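Local coordinates for protein GCN5-related N-acetyltransferase (Kribbella flavida, PDB 4IUS) that probably transfers acyl groups, likely acetyl, to an acceptor as a member of the GNAT family of N-acetyltransferases, at residues G28-L33 with P87-V92; A79-E84 with Y91-H96. The protein carries 1 engineered substitution. All coordinates share one frame; numbering follows the deposited sequence.

In the fold
Both contacts use helix 89-95, with centres about 6 Å apart. Interaction 1 joins the helix start to the small antiparallel sheet. Interaction 2 joins a later turn to strand 78-82, where the large mixed sheet meets the small one. A backbone bond between Ala45 and Glu80 joins strands 44-47 and 78-82. The helix lies across one face of the joined strands, beside helix 59-71; helix 6-19 covers the other. Leucines merge the contacts into one apolar cluster: Leu30 CD1 lies 3.9 Å from Leu93 CD2, and Leu89 CG 4.0 Å from Leu81 CD1. Glu83 OE2 probably accepts a hydrogen bond from Gly88 N at 3.0 Å. The contact centres lie about 18 and 17 Å from that of the chain.

Interaction 1 of 2, residues G28-L33 with P87-V92; sequences GPLVGL and PGLAYV
This strand-to-helix contact packs Leu30 of the central strand of a three-stranded antiparallel sheet against Leu89 in the first turn of helix 89-95. That sheet runs in the order 22-27, 30-35, 44-47. Leu89 is the main partner from the helix. Its CB points at the strand, and CG stands opposite the backbone N (chi1 -179°), which sends both methyl groups across the gap. CD2 does the touching and meets Leu30 CD2 at 4.1 Å. The two leucine side chains cross at a slant. Leu30 starts out less directly: its CB does not aim at the helix, but CG is placed beside the backbone N (chi1 -58°) and the end of the chain swings nearer. Pro29 adds a second, looser wall. Its ring comes no closer than 4.7 Å, between Pro29 CG and Leu89 CD1. All three residues are buried, and no hydrogen bond crosses the contact, so it is held by dispersion and the exclusion of water. The backbones stay apart, with Pro29 CA and Leu89 CA 8.8 Å from each other. Helix 59-71 helps close the cluster: Leu30 rests on Ala62 and Ile66, and Leu89 on Val59. Phe54 touches both Pro29 and Leu89. Gly88 is the N-cap, with a positive phi that by itself favours glycine, and its carbonyl O takes weak bonds from Tyr91 N and Val92 N. The remaining approach is by the same methyl of Leu89: CD2 sits 4.3 Å from the carbonyl oxygen of Pro29.

Interaction 2 of 2, residues A79-E84 with Y91-H96; sequences AELVEE and YVLVEH
No ring reaches the apolar meeting of Leu81 and Leu93. The imidazole of His96 has Glu95 CG over one face, 4.0 Å above the plane and offset toward the rim. Val92 CG1 is at the ring edge, in plane, and the ring also meets Pro60 and Leu63 of helix 59-71. The contact itself belongs to a beta-alpha-beta crossover: strand 78-82, helix 89-95, then strand 99-109, parallel to the first, with strand 242-251 between them. Leu81 and Leu93 meet tip to tip, CD1 to CD1 at 3.8 Å. Both put CG beside the backbone N, opposite the carbonyl carbon (chi1 -56° and -66°), and both extend from there. Ala79, two residues earlier on the strand, brings its CB to 4.4 Å from Leu93 CD1. Met98 touches both Ala79 and Leu93. A water bridges the ends of the segments. It donates to Glu83 OE1 at 2.9 Å and accepts from Tyr91 N at 3.1 Å. With Gly88 N as the second, the carboxylate thus serves two amides at the start of the helix, one directly and one through water. Its negative charge there would probably suit the positive end of the helix dipole.

Interaction 1 of 2, residues G28-L33 with P87-V92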
# COMPACT_ATOMS: atom_id res chain seq x y z
N GLY A 28 19.20 9.83 -10.27
CA GLY A 28 19.86 9.96 -8.98
C GLY A 28 19.11 9.23 -7.88
O GLY A 28 18.85 8.05 -8.02
N PRO A 29 18.75 9.93 -6.80
CA PRO A 29 18.12 9.22 -5.71
C PRO A 29 16.64 8.99 -5.87
O PRO A 29 16.03 8.44 -4.97
CB PRO A 29 18.38 10.14 -4.53
CG PRO A 29 18.34 11.50 -5.14
CD PRO A 29 19.01 11.35 -6.46
N LEU A 30 16.06 9.39 -7.01
CA LEU A 30 14.62 9.23 -7.23
C LEU A 30 14.37 8.35 -8.44
O LEU A 30 15.17 8.33 -9.38
CB LEU A 30 13.96 10.59 -7.51
CG LEU A 30 14.14 11.65 -6.45
CD1 LEU A 30 13.56 12.95 -6.95
CD2 LEU A 30 13.54 11.18 -5.16
N VAL A 31 13.23 7.67 -8.44
CA VAL A 31 12.78 6.98 -9.63
C VAL A 31 11.31 7.30 -9.86
O VAL A 31 10.47 7.12 -8.97
CB VAL A 31 13.03 5.45 -9.62
CG1 VAL A 31 12.43 4.75 -8.41
CG2 VAL A 31 12.60 4.82 -10.95
N GLY A 32 11.03 7.79 -11.05
CA GLY A 32 9.64 7.99 -11.48
C GLY A 32 9.12 6.72 -12.10
O GLY A 32 9.82 6.03 -12.82
N LEU A 33 7.88 6.40 -11.80
CA LEU A 33 7.26 5.14 -12.21
C LEU A 33 5.96 5.47 -12.92
O LEU A 33 5.02 6.01 -12.34
CB LEU A 33 7.01 4.28 -11.00
CG LEU A 33 8.26 3.88 -10.21
CD1 LEU A 33 7.86 3.33 -8.82
CD2 LEU A 33 9.17 2.92 -10.97
N PRO A 87 16.44 8.99 5.23
CA PRO A 87 16.18 10.10 6.13
C PRO A 87 16.54 11.44 5.46
O PRO A 87 17.61 11.58 4.87
CB PRO A 87 17.10 9.82 7.31
CG PRO A 87 17.29 8.36 7.30
CD PRO A 87 17.22 7.92 5.88
N GLY A 88 15.64 12.40 5.59
CA GLY A 88 15.81 13.75 5.07
C GLY A 88 15.42 13.96 3.63
O GLY A 88 15.39 15.12 3.18
N LEU A 89 15.14 12.90 2.88
CA LEU A 89 14.86 13.06 1.47
C LEU A 89 13.57 13.87 1.25
O LEU A 89 13.52 14.75 0.40
CB LEU A 89 14.86 11.71 0.75
CG LEU A 89 14.60 11.72 -0.76
CD1 LEU A 89 15.59 12.61 -1.52
CD2 LEU A 89 14.67 10.30 -1.30
N ALA A 90 12.53 13.55 2.02
CA ALA A 90 11.28 14.27 1.88
C ALA A 90 11.45 15.77 2.03
O ALA A 90 10.88 16.54 1.27
CB ALA A 90 10.24 13.75 2.87
N TYR A 91 12.27 16.18 2.97
CA TYR A 91 12.45 17.61 3.20
C TYR A 91 13.17 18.27 2.02
O TYR A 91 12.86 19.41 1.68
CB TYR A 91 13.24 17.89 4.47
CG TYR A 91 12.44 17.77 5.74
CD1 TYR A 91 11.18 18.37 5.88
CD2 TYR A 91 13.04 17.26 6.86
CE1 TYR A 91 10.51 18.33 7.10
CE2 TYR A 91 12.37 17.18 8.06
CZ TYR A 91 11.11 17.72 8.18
OH TYR A 91 10.46 17.65 9.37
N VAL A 92 14.08 17.56 1.36
CA VAL A 92 14.74 18.12 0.17
C VAL A 92 13.70 18.25 -0.98
O VAL A 92 13.68 19.22 -1.71
CB VAL A 92 15.98 17.35 -0.22
CG1 VAL A 92 16.67 18.06 -1.40
CG2 VAL A 92 16.96 17.24 0.97

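Interaction 2 of 2, residues A79-E84 with Y91-H96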
# COMPACT_ATOMS: atom_id res chain seq x y z
N ALA A 79 4.78 11.60 -4.80
CA ALA A 79 5.88 10.78 -4.37
C ALA A 79 5.53 10.09 -3.05
O ALA A 79 4.80 10.69 -2.22
CB ALA A 79 7.15 11.61 -4.19
N GLU A 80 6.02 8.89 -2.87
CA GLU A 80 5.83 8.16 -1.61
C GLU A 80 7.20 7.69 -1.15
O GLU A 80 7.89 7.00 -1.89
CB GLU A 80 4.90 6.98 -1.76
CG GLU A 80 3.44 7.32 -2.04
CD GLU A 80 2.51 6.09 -1.84
OE1 GLU A 80 3.01 4.98 -1.51
OE2 GLU A 80 1.30 6.26 -1.99
N LEU A 81 7.56 8.05 0.07
CA LEU A 81 8.81 7.69 0.69
C LEU A 81 8.55 6.97 2.01
O LEU A 81 7.47 7.04 2.58
CB LEU A 81 9.70 8.90 0.94
CG LEU A 81 10.03 9.76 -0.29
CD1 LEU A 81 10.81 11.00 0.14
CD2 LEU A 81 10.79 8.95 -1.30
N VAL A 82 9.58 6.32 2.52
CA VAL A 82 9.59 5.80 3.88
C VAL A 82 10.71 6.58 4.57
O VAL A 82 11.87 6.47 4.18
CB VAL A 82 9.81 4.27 3.92
CG1 VAL A 82 9.81 3.82 5.40
CG2 VAL A 82 8.74 3.54 3.12
N GLU A 83 10.37 7.39 5.56
CA GLU A 83 11.35 8.32 6.11
C GLU A 83 12.62 7.63 6.59
O GLU A 83 13.71 8.10 6.37
CB GLU A 83 10.71 9.14 7.25
CG GLU A 83 11.67 10.08 7.97
CD GLU A 83 12.24 11.20 7.09
OE1 GLU A 83 11.56 11.64 6.13
OE2 GLU A 83 13.40 11.61 7.37
N GLU A 84 12.46 6.51 7.31
CA GLU A 84 13.60 5.83 7.90
C GLU A 84 14.47 5.13 6.88
O GLU A 84 15.61 4.84 7.12
CB GLU A 84 13.14 4.87 8.99
CG GLU A 84 12.39 5.51 10.16
CD GLU A 84 10.87 5.67 9.96
OE1 GLU A 84 10.37 5.40 8.84
OE2 GLU A 84 10.19 6.15 10.93
N TYR A 91 12.27 16.18 2.97
CA TYR A 91 12.45 17.61 3.20
C TYR A 91 13.17 18.27 2.02
O TYR A 91 12.86 19.41 1.68
CB TYR A 91 13.24 17.89 4.47
CG TYR A 91 12.44 17.77 5.74
CD1 TYR A 91 11.18 18.37 5.88
CD2 TYR A 91 13.04 17.26 6.86
CE1 TYR A 91 10.51 18.33 7.10
CE2 TYR A 91 12.37 17.18 8.06
CZ TYR A 91 11.11 17.72 8.18
OH TYR A 91 10.46 17.65 9.37
N VAL A 92 14.08 17.56 1.36
CA VAL A 92 14.74 18.12 0.17
C VAL A 92 13.70 18.25 -0.98
O VAL A 92 13.68 19.22 -1.71
CB VAL A 92 15.98 17.35 -0.22
CG1 VAL A 92 16.67 18.06 -1.40
CG2 VAL A 92 16.96 17.24 0.97
N LEU A 93 12.79 17.27 -1.12
CA LEU A 93 11.72 17.37 -2.11
C LEU A 93 10.81 18.56 -1.85
O LEU A 93 10.37 19.24 -2.77
CB LEU A 93 10.89 16.09 -2.17
CG LEU A 93 11.60 14.86 -2.67
CD1 LEU A 93 10.69 13.65 -2.58
CD2 LEU A 93 12.02 15.10 -4.12
N VAL A 94 10.51 18.82 -0.57
CA VAL A 94 9.67 19.97 -0.21
C VAL A 94 10.36 21.27 -0.61
O VAL A 94 9.76 22.19 -1.16
CB VAL A 94 9.30 19.95 1.27
CG1 VAL A 94 8.61 21.25 1.68
CG2 VAL A 94 8.38 18.76 1.55
N GLU A 95 11.65 21.35 -0.33
CA GLU A 95 12.44 22.53 -0.67
C GLU A 95 12.36 22.84 -2.18
O GLU A 95 12.41 23.99 -2.60
CB GLU A 95 13.87 22.31 -0.20
CG GLU A 95 14.83 23.44 -0.45
CD GLU A 95 16.28 23.05 -0.13
OE1 GLU A 95 16.63 21.83 -0.03
OE2 GLU A 95 17.12 23.98 -0.07
N HIS A 96 12.25 21.80 -2.99
CA HIS A 96 12.18 21.93 -4.44
C HIS A 96 10.78 21.76 -5.00
O HIS A 96 10.57 21.41 -6.15
CB HIS A 96 13.24 21.03 -5.08
CG HIS A 96 14.62 21.44 -4.65
ND1 HIS A 96 15.17 22.62 -5.04
CD2 HIS A 96 15.51 20.86 -3.75
CE1 HIS A 96 16.33 22.80 -4.39
NE2 HIS A 96 16.55 21.71 -3.61
O HOH W 1 12.63 14.26 5.39